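Local atomic coordinates of uncharacterized conserved protein YiiM (Geobacillus stearothermophilus, PDB entry 5YHH), a protein that probably binds a molybdenum cofactor through its MOSC domain and is linked to resistance against the mutagenic base analogue hydroxylaminopurine. Residues I65-S70 with W93-L98; V74-R79 with C142-S147; A114-S119 with F149-L154. One frame throughout, in Å; residues are numbered along the deposited sequence.

Contacts 1 and 3 share one mixed sheet, in the order 93-96, 65-69, 149-153, 114-121, with centres about 12 Å apart. Ala-67 N to Phe-149 O and Ile-65 O to Phe-151 N, each at 2.9 Å, join them. Contact 2 lies at the surface, its centre about 14 Å from that of contact 1; Tyr-68 joins the two, its OH 2.6 Å from Lys-146 O and 2.9 Å from Trp-76 NE1. Contacts 2 and 3 are about 23 Å apart between centres, though 142-147 and 149-154 adjoin in sequence. Strand 114-121 runs toward Cys-125, oxidised to cysteinesulfonic acid; in MOSC proteins a cysteine is thought to bind the cofactor, so Cys-125 may mark the putative site.

Contact 1: I65-S70 with W93-L98; sequences ICAYPS and WTLLGL
Ile-65 has CG2 anti to its backbone N (CG1 anti to the carbonyl carbon, chi1 -59°), which carries CG2 to the indole face of Trp-93, whose CG is anti to its own carbonyl carbon (chi1 -72°). The two side chains belong to neighbouring parallel strands of the MOSC domain, 65-69 and 93-96, which with helix 71-80 between them form a beta-alpha-beta unit. CG2 of Ile-65 stands over the middle of the indole, 3.5 Å from Trp-93 CD2, in a CH-pi contact with the five-membered ring. The CD1 methyl reaches to the CZ2 rim of the six-membered ring, 3.5 Å from Trp-93 CZ2. Ala-67 CB follows along the same side of the sheet, packing 3.8 Å from Leu-95 CD1. Farther along, Pro-69 sets its CG against the Leu-98 carbonyl oxygen. Strands 8-19 and 165-169 and Phe-151 add further contacts to Trp-93, so the indole is buried on this face.

Tyr-68 and Thr-94 point to the other face. The tyrosine ring stacks with Phe-89, and its OH is bonded to Lys-146 O and Trp-76 NE1; Thr-94 OG1 is taken up by Glu-91 and Asn-13.

The backbones zip in regular parallel fashion. Trp-93 N donates to Cys-66 O, Tyr-68 N to Trp-93 O at 3.0 Å, and Leu-95 N to Tyr-68 O at 2.9 Å. At the end of strand 65-69 the ladder closes on a single acceptor. Leu-95 O takes the amide of Ser-70 at 2.8 Å and also its hydroxyl: both donors lie tilted from the Leu-95 carbonyl plane, and Ser-70 OG donates to Leu-95 O over 2.7 Å.

Contact 2: V74-R79 with C142-S147; sequences VYWEER and CQTGKS
Tyr-75 and Lys-146 come closest in backbone terms, with their CA atoms 9.4 Å apart, where helix 71-80 passes the last turn of helix 137-144 and the chain leaves it through Gly-145 at positive phi (76°). Side chains fill the gap, with no direct hydrogen bond between the two segments. Lys-146 crosses the tyrosine at about a right angle and lays CE over one ring face, 3.7 Å from Tyr-75 CG and offset toward the rim. The chain bends about the CD-CE bond (chi4 -71°), which sets NZ over the same face as a cation-pi partner, 4.9 Å from the Tyr-75 ring centroid. Thr-144 meets Tyr-75 tip to tip, its CG2 methyl 3.5 Å from Tyr-75 OH. The threonine is set by an ST turn, in which its OG1 accepts from Lys-146 N at 3.3 Å; OG1 is also bonded to Ala-140 O, back in helix 137-144. Lys-146 itself is the centre of an inverse gamma turn. Trp-76 lies deeper and packs CZ2 4.0 Å from Lys-146 CB. Toward solvent, one water links Arg-79 and Gln-143: it donates to Gln-143 OE1 over 2.6 Å and accepts weakly from Arg-79 NH2.

Contact 3: A114-S119 with F149-L154; sequences ALVQVS and FYFRVL
Phe-151 is the apolar centre, with its ring lying against two valines of the neighbouring strand. Val-116 CG2 stands over one ring face, 3.6 Å from Phe-151 CD1, in a CH-pi contact, while Val-118 CG2 meets Phe-151 CE1, also at 3.6 Å. Strands 114-121 and 149-153 are antiparallel neighbours in the mixed sheet of the MOSC domain, and they twist strongly, with 137° between their directions. Val-116 and Val-153 form a non-hydrogen-bonded pair on the phenylalanine side; Ile-65, from the next strand over, packs on both.

Around this core run the backbone bonds. Gln-117 and Arg-152 make the hydrogen-bonded pair: Gln-117 N donates to Arg-152 O at 2.9 Å and Arg-152 N to Gln-117 O at 2.8 Å. Ser-119 N reaches Tyr-150 O at one end, and Leu-154 N reaches Leu-115 O at the other, where the chain turns its corner.

On the opposite face Gln-117 and Arg-152 lie side by side and point the same way, with Leu-154 CD1 against Gln-117 CB. Arg-152 CG sits between its backbone N and carbonyl carbon (chi1 65°), which brings it against Gln-117 CB. The guanidinium has several partners: NH2 forms a salt bridge with Asp-62 and NH1 bonds to Ala-202 O, while Ser-119 CB rests over one face, offset toward the rim, 3.7 Å from Arg-152 NH2. Gln-117 NE2 donates to Gly-106 O. Amide and guanidinium planes stand 84° apart, and Arg-152 NH1 donates to Gln-117 OE1 over 2.9 Å from above the plane of that carbonyl.

Contact 1: I65-S70 with W93-L98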
loop_
_atom_site.group_PDB
_atom_site.type_symbol
_atom_site.label_atom_id
_atom_site.label_comp_id
_atom_site.label_asym_id
_atom_site.label_seq_id
_atom_site.Cartn_x
_atom_site.Cartn_y
_atom_site.Cartn_z
ATOM N N ILE A 65 -3.089 -5.697 -3.994
ATOM C CA ILE A 65 -1.621 -5.692 -3.865
ATOM C C ILE A 65 -1.239 -4.650 -2.806
ATOM O O ILE A 65 -1.545 -3.469 -2.949
ATOM C CB ILE A 65 -0.932 -5.365 -5.199
ATOM C CG1 ILE A 65 -1.314 -6.399 -6.291
ATOM C CG2 ILE A 65 0.595 -5.329 -5.023
ATOM C CD1 ILE A 65 -1.034 -5.890 -7.684
ATOM N N CYS A 66 -0.579 -5.087 -1.745
ATOM C CA CYS A 66 0.013 -4.163 -0.768
ATOM C C CYS A 66 1.481 -3.817 -1.150
ATOM O O CYS A 66 2.280 -4.716 -1.404
ATOM C CB CYS A 66 -0.079 -4.810 0.638
ATOM S SG CYS A 66 0.634 -3.777 1.922
ATOM N N ALA A 67 1.807 -2.529 -1.232
ATOM C CA ALA A 67 3.132 -2.039 -1.662
ATOM C C ALA A 67 3.775 -1.200 -0.581
ATOM O O ALA A 67 3.078 -0.458 0.140
ATOM C CB ALA A 67 3.000 -1.206 -2.935
ATOM N N TYR A 68 5.100 -1.324 -0.447
ATOM C CA TYR A 68 5.849 -0.557 0.557
ATOM C C TYR A 68 7.142 -0.002 -0.022
ATOM O O TYR A 68 7.872 -0.726 -0.688
ATOM C CB TYR A 68 6.149 -1.388 1.813
ATOM C CG TYR A 68 6.466 -0.496 2.958
ATOM C CD1 TYR A 68 5.455 0.133 3.666
ATOM C CD2 TYR A 68 7.773 -0.224 3.296
ATOM C CE1 TYR A 68 5.742 0.983 4.691
ATOM C CE2 TYR A 68 8.071 0.603 4.333
ATOM C CZ TYR A 68 7.063 1.216 5.029
ATOM O OH TYR A 68 7.334 2.085 6.057
ATOM N N PRO A 69 7.413 1.299 0.194
ATOM C CA PRO A 69 8.634 1.894 -0.290
ATOM C C PRO A 69 9.865 1.385 0.443
ATOM O O PRO A 69 9.989 1.627 1.646
ATOM C CB PRO A 69 8.428 3.386 -0.006
ATOM C CG PRO A 69 6.913 3.558 0.027
ATOM C CD PRO A 69 6.456 2.322 0.675
ATOM N N SER A 70 10.780 0.732 -0.265
ATOM C CA SER A 70 12.030 0.257 0.353
ATOM C C SER A 70 12.834 1.400 1.004
ATOM O O SER A 70 13.595 1.187 1.989
ATOM C CB SER A 70 12.902 -0.500 -0.673
ATOM O OG SER A 70 13.332 0.341 -1.754
ATOM N N TRP A 93 4.702 -6.206 -2.778
ATOM C CA TRP A 93 5.639 -5.526 -3.669
ATOM C C TRP A 93 6.457 -4.523 -2.845
ATOM O O TRP A 93 5.902 -3.592 -2.258
ATOM C CB TRP A 93 4.882 -4.735 -4.734
ATOM C CG TRP A 93 4.192 -5.513 -5.805
ATOM C CD1 TRP A 93 4.014 -6.866 -5.879
ATOM C CD2 TRP A 93 3.498 -4.951 -6.920
ATOM N NE1 TRP A 93 3.261 -7.181 -7.003
ATOM C CE2 TRP A 93 2.955 -6.018 -7.662
ATOM C CE3 TRP A 93 3.317 -3.644 -7.378
ATOM C CZ2 TRP A 93 2.221 -5.812 -8.842
ATOM C CZ3 TRP A 93 2.613 -3.433 -8.521
ATOM C CH2 TRP A 93 2.064 -4.518 -9.258
ATOM N N THR A 94 7.762 -4.763 -2.784
ATOM C CA THR A 94 8.699 -3.814 -2.249
ATOM C C THR A 94 9.100 -2.912 -3.390
ATOM O O THR A 94 9.598 -3.369 -4.418
ATOM C CB THR A 94 9.940 -4.509 -1.696
ATOM O OG1 THR A 94 9.528 -5.506 -0.765
ATOM C CG2 THR A 94 10.838 -3.470 -1.012
ATOM N N LEU A 95 8.893 -1.615 -3.208
ATOM C CA LEU A 95 9.083 -0.681 -4.289
ATOM C C LEU A 95 10.362 0.095 -4.147
ATOM O O LEU A 95 10.945 0.200 -3.058
ATOM C CB LEU A 95 7.907 0.283 -4.331
ATOM C CG LEU A 95 6.503 -0.267 -4.585
ATOM C CD1 LEU A 95 5.509 0.898 -4.874
ATOM C CD2 LEU A 95 6.486 -1.292 -5.706
ATOM N N LEU A 96 10.823 0.609 -5.279
ATOM C CA LEU A 96 11.902 1.601 -5.317
ATOM C C LEU A 96 11.454 2.781 -6.199
ATOM O O LEU A 96 10.844 2.578 -7.260
ATOM C CB LEU A 96 13.185 0.962 -5.855
ATOM C CG LEU A 96 14.403 1.854 -5.908
ATOM C CD1 LEU A 96 14.948 2.104 -4.457
ATOM C CD2 LEU A 96 15.473 1.189 -6.812
ATOM N N GLY A 97 11.731 4.005 -5.751
ATOM C CA GLY A 97 11.402 5.214 -6.503
ATOM C C GLY A 97 9.986 5.750 -6.398
ATOM O O GLY A 97 9.628 6.673 -7.129
ATOM N N LEU A 98 9.153 5.165 -5.537
ATOM C CA LEU A 98 7.757 5.604 -5.381
ATOM C C LEU A 98 7.426 5.676 -3.901
ATOM O O LEU A 98 7.245 4.633 -3.254
ATOM C CB LEU A 98 6.798 4.643 -6.085
ATOM C CG LEU A 98 6.852 4.611 -7.633
ATOM C CD1 LEU A 98 6.521 3.243 -8.176
ATOM C CD2 LEU A 98 5.917 5.648 -8.262
#

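Contact 2: V74-R79 with C142-S147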
loop_
_atom_site.group_PDB
_atom_site.type_symbol
_atom_site.label_atom_id
_atom_site.label_comp_id
_atom_site.label_asym_id
_atom_site.label_seq_id
_atom_site.Cartn_x
_atom_site.Cartn_y
_atom_site.Cartn_z
ATOM N N VAL A 74 15.506 2.251 5.509
ATOM C CA VAL A 74 16.646 2.967 6.039
ATOM C C VAL A 74 16.281 3.680 7.324
ATOM O O VAL A 74 17.008 3.567 8.319
ATOM C CB VAL A 74 17.249 3.951 4.994
ATOM C CG1 VAL A 74 18.361 4.834 5.622
ATOM C CG2 VAL A 74 17.825 3.189 3.861
ATOM N N TYR A 75 15.160 4.400 7.319
ATOM C CA TYR A 75 14.678 5.051 8.497
ATOM C C TYR A 75 14.385 4.045 9.614
ATOM O O TYR A 75 14.786 4.272 10.757
ATOM C CB TYR A 75 13.432 5.876 8.189
ATOM C CG TYR A 75 12.736 6.408 9.430
ATOM C CD1 TYR A 75 13.147 7.593 10.010
ATOM C CD2 TYR A 75 11.634 5.751 9.984
ATOM C CE1 TYR A 75 12.530 8.095 11.115
ATOM C CE2 TYR A 75 11.023 6.236 11.114
ATOM C CZ TYR A 75 11.460 7.423 11.658
ATOM O OH TYR A 75 10.871 7.937 12.776
ATOM N N TRP A 76 13.714 2.934 9.307
ATOM C CA TRP A 76 13.363 1.962 10.354
ATOM C C TRP A 76 14.625 1.317 10.970
ATOM O O TRP A 76 14.659 1.060 12.181
ATOM C CB TRP A 76 12.418 0.885 9.829
ATOM C CG TRP A 76 11.096 1.466 9.367
ATOM C CD1 TRP A 76 10.577 1.426 8.112
ATOM C CD2 TRP A 76 10.179 2.219 10.157
ATOM N NE1 TRP A 76 9.385 2.092 8.073
ATOM C CE2 TRP A 76 9.122 2.595 9.313
ATOM C CE3 TRP A 76 10.141 2.609 11.496
ATOM C CZ2 TRP A 76 8.047 3.335 9.760
ATOM C CZ3 TRP A 76 9.055 3.344 11.944
ATOM C CH2 TRP A 76 8.019 3.689 11.062
ATOM N N GLU A 77 15.647 1.080 10.164
ATOM C CA GLU A 77 16.873 0.494 10.677
ATOM C C GLU A 77 17.580 1.466 11.598
ATOM O O GLU A 77 18.179 1.071 12.600
ATOM C CB GLU A 77 17.801 0.093 9.566
ATOM C CG GLU A 77 17.247 -1.059 8.700
ATOM C CD GLU A 77 18.199 -1.477 7.574
ATOM O OE1 GLU A 77 19.184 -0.718 7.268
ATOM O OE2 GLU A 77 17.987 -2.591 7.018
ATOM N N GLU A 78 17.490 2.743 11.258
ATOM C CA GLU A 78 18.060 3.802 12.105
ATOM C C GLU A 78 17.259 3.981 13.392
ATOM O O GLU A 78 17.822 4.172 14.473
ATOM C CB GLU A 78 18.096 5.093 11.319
ATOM C CG GLU A 78 19.168 5.049 10.227
ATOM C CD GLU A 78 19.076 6.197 9.255
ATOM O OE1 GLU A 78 18.058 6.921 9.264
ATOM O OE2 GLU A 78 20.024 6.363 8.470
ATOM N N ARG A 79 15.942 3.932 13.285
ATOM C CA ARG A 79 15.112 4.067 14.503
ATOM C C ARG A 79 15.256 2.886 15.445
ATOM O O ARG A 79 15.337 3.079 16.665
ATOM C CB ARG A 79 13.629 4.224 14.175
ATOM C CG ARG A 79 12.806 4.342 15.462
ATOM C CD ARG A 79 11.327 4.146 15.347
ATOM N NE ARG A 79 10.603 5.397 15.192
ATOM C CZ ARG A 79 9.600 5.873 15.923
ATOM N NH1 ARG A 79 9.092 5.280 17.002
ATOM N NH2 ARG A 79 9.073 7.017 15.535
ATOM N N CYS A 142 1.854 5.785 11.647
ATOM C CA CYS A 142 0.895 6.872 11.602
ATOM C C CYS A 142 1.555 8.242 11.819
ATOM O O CYS A 142 1.204 9.210 11.146
ATOM C CB CYS A 142 -0.261 6.644 12.585
ATOM S SG CYS A 142 -1.234 8.138 12.868
ATOM N N GLN A 143 2.547 8.329 12.702
ATOM C CA GLN A 143 3.225 9.599 12.933
ATOM C C GLN A 143 4.130 10.026 11.766
ATOM O O GLN A 143 4.212 11.218 11.464
ATOM C CB GLN A 143 4.085 9.538 14.195
ATOM C CG GLN A 143 3.308 9.604 15.504
ATOM C CD GLN A 143 4.181 9.287 16.720
ATOM O OE1 GLN A 143 5.175 8.536 16.632
ATOM N NE2 GLN A 143 3.803 9.853 17.872
ATOM N N THR A 144 4.828 9.081 11.129
ATOM C CA THR A 144 5.779 9.433 10.085
ATOM C C THR A 144 5.113 9.518 8.716
ATOM O O THR A 144 5.663 10.129 7.800
ATOM C CB THR A 144 6.915 8.399 10.021
ATOM O OG1 THR A 144 6.369 7.074 9.761
ATOM C CG2 THR A 144 7.681 8.397 11.328
ATOM N N GLY A 145 3.981 8.834 8.546
ATOM C CA GLY A 145 3.344 8.687 7.217
ATOM C C GLY A 145 4.037 7.674 6.300
ATOM O O GLY A 145 3.720 7.615 5.103
ATOM N N LYS A 146 4.913 6.843 6.856
ATOM C CA LYS A 146 5.670 5.848 6.083
ATOM C C LYS A 146 4.888 4.551 6.079
ATOM O O LYS A 146 5.289 3.543 6.665
ATOM C CB LYS A 146 7.078 5.655 6.658
ATOM C CG LYS A 146 7.895 6.949 6.660
ATOM C CD LYS A 146 9.293 6.770 7.306
ATOM C CE LYS A 146 10.043 8.125 7.574
ATOM N NZ LYS A 146 10.504 8.759 6.323
ATOM N N SER A 147 3.765 4.591 5.367
ATOM C CA SER A 147 2.719 3.575 5.450
ATOM C C SER A 147 2.664 2.647 4.259
ATOM O O SER A 147 2.150 1.517 4.359
ATOM C CB SER A 147 1.350 4.281 5.539
ATOM O OG SER A 147 1.057 4.996 4.328
HETATM O O HOH W 1 7.328 8.826 15.293
#

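Contact 3: A114-S119 with F149-L154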
loop_
_atom_site.group_PDB
_atom_site.type_symbol
_atom_site.label_atom_id
_atom_site.label_comp_id
_atom_site.label_asym_id
_atom_site.label_seq_id
_atom_site.Cartn_x
_atom_site.Cartn_y
_atom_site.Cartn_z
ATOM N N ALA A 114 0.855 -6.515 -16.480
ATOM C CA ALA A 114 -0.310 -6.100 -15.683
ATOM C C ALA A 114 -0.540 -4.567 -15.679
ATOM O O ALA A 114 0.375 -3.799 -15.935
ATOM C CB ALA A 114 -0.163 -6.623 -14.217
ATOM N N LEU A 115 -1.765 -4.147 -15.353
ATOM C CA LEU A 115 -2.095 -2.733 -15.110
ATOM C C LEU A 115 -2.719 -2.625 -13.740
ATOM O O LEU A 115 -3.680 -3.349 -13.433
ATOM C CB LEU A 115 -3.134 -2.193 -16.069
ATOM C CG LEU A 115 -2.744 -1.386 -17.281
ATOM C CD1 LEU A 115 -3.981 -1.327 -18.207
ATOM C CD2 LEU A 115 -2.242 0.002 -16.878
ATOM N N VAL A 116 -2.209 -1.690 -12.954
ATOM C CA VAL A 116 -2.633 -1.516 -11.577
ATOM C C VAL A 116 -2.939 -0.045 -11.283
ATOM O O VAL A 116 -2.441 0.852 -11.957
ATOM C CB VAL A 116 -1.600 -2.072 -10.592
ATOM C CG1 VAL A 116 -1.443 -3.593 -10.746
ATOM C CG2 VAL A 116 -0.236 -1.357 -10.717
ATOM N N GLN A 117 -3.801 0.180 -10.293
ATOM C CA GLN A 117 -4.241 1.519 -9.926
ATOM C C GLN A 117 -4.192 1.666 -8.419
ATOM O O GLN A 117 -4.688 0.796 -7.699
ATOM C CB GLN A 117 -5.685 1.774 -10.371
ATOM C CG GLN A 117 -6.164 3.226 -10.165
ATOM C CD GLN A 117 -7.566 3.475 -10.685
ATOM O OE1 GLN A 117 -8.505 2.725 -10.377
ATOM N NE2 GLN A 117 -7.729 4.546 -11.465
ATOM N N VAL A 118 -3.674 2.803 -7.965
ATOM C CA VAL A 118 -3.628 3.130 -6.527
ATOM C C VAL A 118 -5.033 3.357 -6.009
ATOM O O VAL A 118 -5.794 4.125 -6.599
ATOM C CB VAL A 118 -2.735 4.384 -6.263
ATOM C CG1 VAL A 118 -2.709 4.752 -4.771
ATOM C CG2 VAL A 118 -1.308 4.144 -6.774
ATOM N N SER A 119 -5.367 2.676 -4.924
ATOM C CA SER A 119 -6.725 2.660 -4.366
ATOM C C SER A 119 -6.896 3.290 -2.990
ATOM O O SER A 119 -7.965 3.811 -2.679
ATOM C CB SER A 119 -7.209 1.221 -4.269
ATOM O OG SER A 119 -6.407 0.449 -3.398
ATOM N N PHE A 149 0.871 1.707 0.545
ATOM C CA PHE A 149 -0.431 1.914 -0.127
ATOM C C PHE A 149 -0.812 0.647 -0.891
ATOM O O PHE A 149 0.023 -0.246 -1.122
ATOM C CB PHE A 149 -0.399 3.131 -1.076
ATOM C CG PHE A 149 0.924 3.263 -1.861
ATOM C CD1 PHE A 149 1.143 2.520 -2.989
ATOM C CD2 PHE A 149 1.941 4.054 -1.392
ATOM C CE1 PHE A 149 2.351 2.610 -3.687
ATOM C CE2 PHE A 149 3.177 4.153 -2.091
ATOM C CZ PHE A 149 3.361 3.422 -3.229
ATOM N N TYR A 150 -2.070 0.573 -1.295
ATOM C CA TYR A 150 -2.526 -0.572 -2.037
ATOM C C TYR A 150 -2.801 -0.188 -3.489
ATOM O O TYR A 150 -3.141 0.957 -3.780
ATOM C CB TYR A 150 -3.849 -1.068 -1.450
ATOM C CG TYR A 150 -3.743 -1.819 -0.168
ATOM C CD1 TYR A 150 -3.866 -1.161 1.052
ATOM C CD2 TYR A 150 -3.612 -3.202 -0.166
ATOM C CE1 TYR A 150 -3.832 -1.859 2.244
ATOM C CE2 TYR A 150 -3.578 -3.911 1.021
ATOM C CZ TYR A 150 -3.660 -3.234 2.206
ATOM O OH TYR A 150 -3.615 -3.929 3.358
ATOM N N PHE A 151 -2.752 -1.205 -4.345
ATOM C CA PHE A 151 -3.271 -1.154 -5.707
ATOM C C PHE A 151 -4.408 -2.154 -5.895
ATOM O O PHE A 151 -4.398 -3.265 -5.336
ATOM C CB PHE A 151 -2.207 -1.611 -6.716
ATOM C CG PHE A 151 -0.955 -0.790 -6.755
ATOM C CD1 PHE A 151 -0.864 0.336 -7.556
ATOM C CD2 PHE A 151 0.177 -1.206 -6.062
ATOM C CE1 PHE A 151 0.332 1.066 -7.632
ATOM C CE2 PHE A 151 1.363 -0.493 -6.138
ATOM C CZ PHE A 151 1.442 0.644 -6.915
ATOM N N ARG A 152 -5.352 -1.775 -6.749
ATOM C CA ARG A 152 -6.274 -2.713 -7.386
ATOM C C ARG A 152 -5.678 -3.111 -8.741
ATOM O O ARG A 152 -4.849 -2.385 -9.320
ATOM C CB ARG A 152 -7.668 -2.080 -7.555
ATOM C CG ARG A 152 -7.738 -0.874 -8.509
ATOM C CD ARG A 152 -9.211 -0.501 -8.816
ATOM N NE ARG A 152 -9.905 -0.104 -7.583
ATOM C CZ ARG A 152 -9.831 1.098 -7.008
ATOM N NH1 ARG A 152 -9.155 2.085 -7.574
ATOM N NH2 ARG A 152 -10.487 1.326 -5.886
ATOM N N VAL A 153 -6.086 -4.267 -9.247
ATOM C CA VAL A 153 -5.604 -4.736 -10.523
ATOM C C VAL A 153 -6.653 -4.444 -11.588
ATOM O O VAL A 153 -7.771 -4.991 -11.531
ATOM C CB VAL A 153 -5.303 -6.230 -10.454
ATOM C CG1 VAL A 153 -4.937 -6.750 -11.849
ATOM C CG2 VAL A 153 -4.196 -6.477 -9.383
ATOM N N LEU A 154 -6.291 -3.571 -12.532
ATOM C CA LEU A 154 -7.153 -3.218 -13.669
ATOM C C LEU A 154 -7.086 -4.245 -14.772
ATOM O O LEU A 154 -8.104 -4.538 -15.425
ATOM C CB LEU A 154 -6.783 -1.835 -14.244
ATOM C CG LEU A 154 -6.877 -0.666 -13.248
ATOM C CD1 LEU A 154 -6.492 0.664 -13.927
ATOM C CD2 LEU A 154 -8.266 -0.583 -12.579
#